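Local coordinates for TTHB210-like domain-containing protein (Thermus thermophilus, PDB 3VG8), which is of unknown function but assembles into a novel homodecamer, its production being controlled by the sigmaE/anti-sigmaE regulatory system, at the interface of chains A and B. Sequence-based numbering; all coordinates share one arbitrary frame. Chains: chain A/B, Hypothetical Protein TTHB210.

Contact 1: the interface of chains A and B. Residues chain A 76, 79, 99; chain B 47, 68, 74, 76, 99.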
loop_
_atom_site.group_PDB
_atom_site.type_symbol
_atom_site.label_atom_id
_atom_site.label_comp_id
_atom_site.label_asym_id
_atom_site.label_seq_id
_atom_site.Cartn_x
_atom_site.Cartn_y
_atom_site.Cartn_z
ATOM N N ILE A 76 18.180 -6.791 -35.166
ATOM C CA ILE A 76 18.027 -8.226 -35.343
ATOM C C ILE A 76 18.123 -8.541 -36.829
ATOM O O ILE A 76 17.303 -8.085 -37.617
ATOM C CB ILE A 76 16.664 -8.699 -34.820
ATOM C CG1 ILE A 76 16.544 -8.364 -33.341
ATOM C CG2 ILE A 76 16.513 -10.196 -35.030
ATOM C CD1 ILE A 76 15.212 -8.745 -32.734
ATOM N N VAL A 79 15.702 -14.485 -37.721
ATOM C CA VAL A 79 15.226 -15.360 -36.653
ATOM C C VAL A 79 15.371 -16.829 -37.066
ATOM O O VAL A 79 15.214 -17.163 -38.241
ATOM C CB VAL A 79 13.714 -15.072 -36.326
ATOM C CG1 VAL A 79 13.084 -16.257 -35.616
ATOM C CG2 VAL A 79 13.592 -13.853 -35.447
ATOM N N LEU A 99 17.271 -15.217 -31.933
ATOM C CA LEU A 99 17.264 -13.876 -32.486
ATOM C C LEU A 99 18.754 -13.682 -32.832
ATOM O O LEU A 99 19.579 -13.469 -31.942
ATOM C CB LEU A 99 16.801 -12.863 -31.423
ATOM C CG LEU A 99 15.615 -13.187 -30.494
ATOM C CD1 LEU A 99 15.279 -11.946 -29.644
ATOM C CD2 LEU A 99 14.404 -13.590 -31.296
ATOM N N PHE B 47 5.848 -13.749 -35.641
ATOM C CA PHE B 47 6.101 -14.866 -36.533
ATOM C C PHE B 47 5.065 -15.918 -36.211
ATOM O O PHE B 47 4.755 -16.160 -35.039
ATOM C CB PHE B 47 7.496 -15.464 -36.311
ATOM C CG PHE B 47 8.618 -14.540 -36.664
ATOM C CD1 PHE B 47 9.112 -13.644 -35.746
ATOM C CD2 PHE B 47 9.170 -14.561 -37.945
ATOM C CE1 PHE B 47 10.153 -12.768 -36.092
ATOM C CE2 PHE B 47 10.195 -13.703 -38.300
ATOM C CZ PHE B 47 10.689 -12.802 -37.373
ATOM N N LEU B 68 12.831 -7.691 -41.441
ATOM C CA LEU B 68 13.636 -7.158 -40.336
ATOM C C LEU B 68 14.672 -6.142 -40.829
ATOM O O LEU B 68 14.945 -5.144 -40.160
ATOM C CB LEU B 68 14.351 -8.294 -39.584
ATOM C CG LEU B 68 13.534 -9.279 -38.740
ATOM C CD1 LEU B 68 14.429 -10.440 -38.331
ATOM C CD2 LEU B 68 12.968 -8.581 -37.512
ATOM N N THR B 74 15.486 -1.522 -33.548
ATOM C CA THR B 74 14.443 -2.337 -32.943
ATOM C C THR B 74 14.399 -2.211 -31.426
ATOM O O THR B 74 13.380 -1.806 -30.862
ATOM C CB THR B 74 14.619 -3.824 -33.324
ATOM O OG1 THR B 74 14.112 -4.041 -34.648
ATOM C CG2 THR B 74 13.887 -4.726 -32.339
ATOM N N ILE B 76 14.621 -4.618 -28.703
ATOM C CA ILE B 76 13.575 -5.510 -28.263
ATOM C C ILE B 76 13.462 -5.522 -26.737
ATOM O O ILE B 76 14.468 -5.523 -26.029
ATOM C CB ILE B 76 13.827 -6.910 -28.844
ATOM C CG1 ILE B 76 12.739 -7.872 -28.389
ATOM C CG2 ILE B 76 15.215 -7.371 -28.472
ATOM C CD1 ILE B 76 12.892 -9.249 -28.961
ATOM N N LEU B 99 8.186 -10.574 -31.039
ATOM C CA LEU B 99 9.336 -9.786 -30.588
ATOM C C LEU B 99 8.681 -8.434 -30.288
ATOM O O LEU B 99 8.270 -7.725 -31.193
ATOM C CB LEU B 99 10.372 -9.650 -31.704
ATOM C CG LEU B 99 10.743 -10.942 -32.460
ATOM C CD1 LEU B 99 11.996 -10.724 -33.328
ATOM C CD2 LEU B 99 10.997 -12.050 -31.467
#
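A:Ile76 lies against B:Leu68 and B:Leu99 in an apolar patch of the two-fold interface between two subunits of this TTHB210-like, alpha and beta protein. Its branches part at CB. CG2 meets B:Leu68 CD1 at 3.9 Å, while CG1 runs beside the backbone N (chi1 -60°) and carries CD1 in an extended chain to B:Leu99 CD1, 3.8 Å away; both partners are crossed at a slant. The carbonyl O of A:Ile76 rests on B:Leu68 CB at 3.6 Å, so the helix residue touches backbone and side chain together. B:Leu99 divides its methyls. CD1 takes the A:Ile76 tip and also lies at the edge of the B:Phe47 ring of its own chain, in the ring plane, whereas CD2 meets its twin, A:Leu99 CD2, at 3.7 Å, the two leucines passing each other in opposite directions. The other methyl of A:Leu99, CD1, meets B:Ile76 CD1 tip to tip at 3.7 Å. B:Ile76 gets there with CG1 opposite its backbone N (chi1 180°), so the two copies of this isoleucine differ in rotamer. At the far end the A:Val79 side chain passes that of B:Phe47 in the opposite direction, its CG2 touching the ring carbon CZ at 3.6 Å.

Contact 2: the interface of chains A and B. Residues chain A 51, 54-55, 95; chain B 51, 53-55.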
loop_
_atom_site.group_PDB
_atom_site.type_symbol
_atom_site.label_atom_id
_atom_site.label_comp_id
_atom_site.label_asym_id
_atom_site.label_seq_id
_atom_site.Cartn_x
_atom_site.Cartn_y
_atom_site.Cartn_z
ATOM N N LEU A 51 9.388 -28.684 -26.321
ATOM C CA LEU A 51 8.274 -28.948 -27.240
ATOM C C LEU A 51 7.028 -29.390 -26.476
ATOM O O LEU A 51 5.896 -29.109 -26.880
ATOM C CB LEU A 51 8.683 -30.028 -28.252
ATOM C CG LEU A 51 7.758 -30.426 -29.401
ATOM C CD1 LEU A 51 7.391 -29.211 -30.254
ATOM C CD2 LEU A 51 8.469 -31.469 -30.256
ATOM N N LEU A 54 4.951 -26.502 -25.636
ATOM C CA LEU A 54 4.208 -26.006 -26.783
ATOM C C LEU A 54 3.003 -26.909 -27.009
ATOM O O LEU A 54 1.879 -26.430 -27.170
ATOM C CB LEU A 54 5.101 -25.970 -28.031
ATOM C CG LEU A 54 6.381 -25.122 -27.901
ATOM C CD1 LEU A 54 7.089 -25.085 -29.227
ATOM C CD2 LEU A 54 6.043 -23.697 -27.458
ATOM N N ASN A 55 3.235 -28.221 -27.005
ATOM C CA ASN A 55 2.158 -29.163 -27.220
ATOM C C ASN A 55 1.088 -29.069 -26.155
ATOM O O ASN A 55 -0.043 -29.466 -26.393
ATOM C CB ASN A 55 2.692 -30.600 -27.342
ATOM C CG ASN A 55 3.232 -30.894 -28.731
ATOM O OD1 ASN A 55 2.542 -30.692 -29.729
ATOM N ND2 ASN A 55 4.472 -31.352 -28.804
ATOM N N TYR A 95 12.946 -26.597 -28.778
ATOM C CA TYR A 95 13.086 -25.846 -29.992
ATOM C C TYR A 95 13.886 -24.638 -29.583
ATOM O O TYR A 95 13.686 -24.094 -28.498
ATOM C CB TYR A 95 11.727 -25.450 -30.540
ATOM C CG TYR A 95 11.470 -26.112 -31.864
ATOM C CD1 TYR A 95 11.877 -25.511 -33.054
ATOM C CD2 TYR A 95 10.878 -27.373 -31.926
ATOM C CE1 TYR A 95 11.701 -26.142 -34.266
ATOM C CE2 TYR A 95 10.704 -28.017 -33.138
ATOM C CZ TYR A 95 11.118 -27.395 -34.307
ATOM O OH TYR A 95 10.981 -28.052 -35.513
ATOM N N LEU B 51 2.113 -25.710 -35.086
ATOM C CA LEU B 51 2.616 -26.633 -34.083
ATOM C C LEU B 51 3.046 -27.947 -34.764
ATOM O O LEU B 51 4.035 -28.564 -34.371
ATOM C CB LEU B 51 1.524 -26.907 -33.045
ATOM C CG LEU B 51 1.861 -27.957 -31.989
ATOM C CD1 LEU B 51 3.069 -27.520 -31.209
ATOM C CD2 LEU B 51 0.678 -28.152 -31.057
ATOM N N LYS B 53 4.414 -28.425 -37.729
ATOM C CA LYS B 53 5.755 -28.348 -38.313
ATOM C C LYS B 53 6.780 -28.576 -37.186
ATOM O O LYS B 53 7.780 -29.273 -37.368
ATOM C CB LYS B 53 6.005 -26.974 -38.934
ATOM C CG LYS B 53 5.028 -26.582 -40.036
ATOM C CD LYS B 53 5.247 -27.341 -41.335
ATOM C CE LYS B 53 6.537 -26.923 -42.011
ATOM N NZ LYS B 53 6.701 -27.582 -43.342
ATOM N N LEU B 54 6.529 -27.993 -36.016
ATOM C CA LEU B 54 7.452 -28.148 -34.901
ATOM C C LEU B 54 7.567 -29.606 -34.479
ATOM O O LEU B 54 8.667 -30.099 -34.230
ATOM C CB LEU B 54 7.010 -27.299 -33.709
ATOM C CG LEU B 54 6.897 -25.801 -33.986
ATOM C CD1 LEU B 54 6.609 -25.095 -32.658
ATOM C CD2 LEU B 54 8.200 -25.275 -34.623
ATOM N N ASN B 55 6.437 -30.295 -34.390
ATOM C CA ASN B 55 6.468 -31.695 -34.002
ATOM C C ASN B 55 7.178 -32.540 -35.057
ATOM O O ASN B 55 7.750 -33.577 -34.737
ATOM C CB ASN B 55 5.056 -32.215 -33.742
ATOM C CG ASN B 55 4.531 -31.779 -32.394
ATOM O OD1 ASN B 55 5.214 -31.921 -31.378
ATOM N ND2 ASN B 55 3.320 -31.244 -32.371
#
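A:Asn55 and B:Asn55 face each other from opposite directions across the subunit interface, their amides nearly coplanar with planes 6° apart. Each gives its N-H to the other's carbonyl oxygen: A:Asn55 ND2 to B:Asn55 OD1 at 2.7 Å and B:Asn55 ND2 to A:Asn55 OD1 at 2.8 Å. Both bonds are close to straight, and each lands on a lone pair in the carbonyl plane. The reciprocal pair of bonds holds the two amides coplanar and is likely to restrict their rotation. An alanine in place of A:Asn55 would probably leave the amide of B:Asn55 without either mate and free to turn. Leucines flank the pair: A:Leu51 CD2 approaches B:Asn55 OD1 at 3.5 Å, and B:Leu51 CD2 does the same to A:Asn55 OD1, each leucine slanting across the amide's side chain. With CG directed away from the backbone N (chi1 -175°), A:Leu51 also brings CD1 to B:Leu54 CB. A:Leu54 and B:Leu54 cross at about a right angle, CD1 meeting CD1 at 3.5 Å, a tight methyl contact. The other methyl of B:Leu54, CD2, sits over one face of the A:Tyr95 ring, 3.8 Å from its centroid and displaced toward the rim. The phenol OH of A:Tyr95 makes a weak hydrogen bond to the backbone O of B:Leu54 at 3.3 Å. The asparagines and leucines all come from the short helix 51-55 that directly follows strand 41-50, so the helices of the two subunits pack together, while A:Tyr95 reaches over from the start of strand 94-100.

Contact 1 and contact 2 belong to one two-fold interface, with the centres of their C-alpha atoms about 20 Å apart. Strand 94-100 of chain A joins them, supplying a tyrosine near its start to contact 2 and a leucine near its end to contact 1. In chain B, the strand that carries the phenylalanine of contact 1 leads into the helix 51-55 of contact 2. Contact 1 is apolar among the residues described, whereas contact 2 adds a directional amide pair that probably helps set the register. Together they are likely to stabilise this pairing, which probably forms part of the homodecamer.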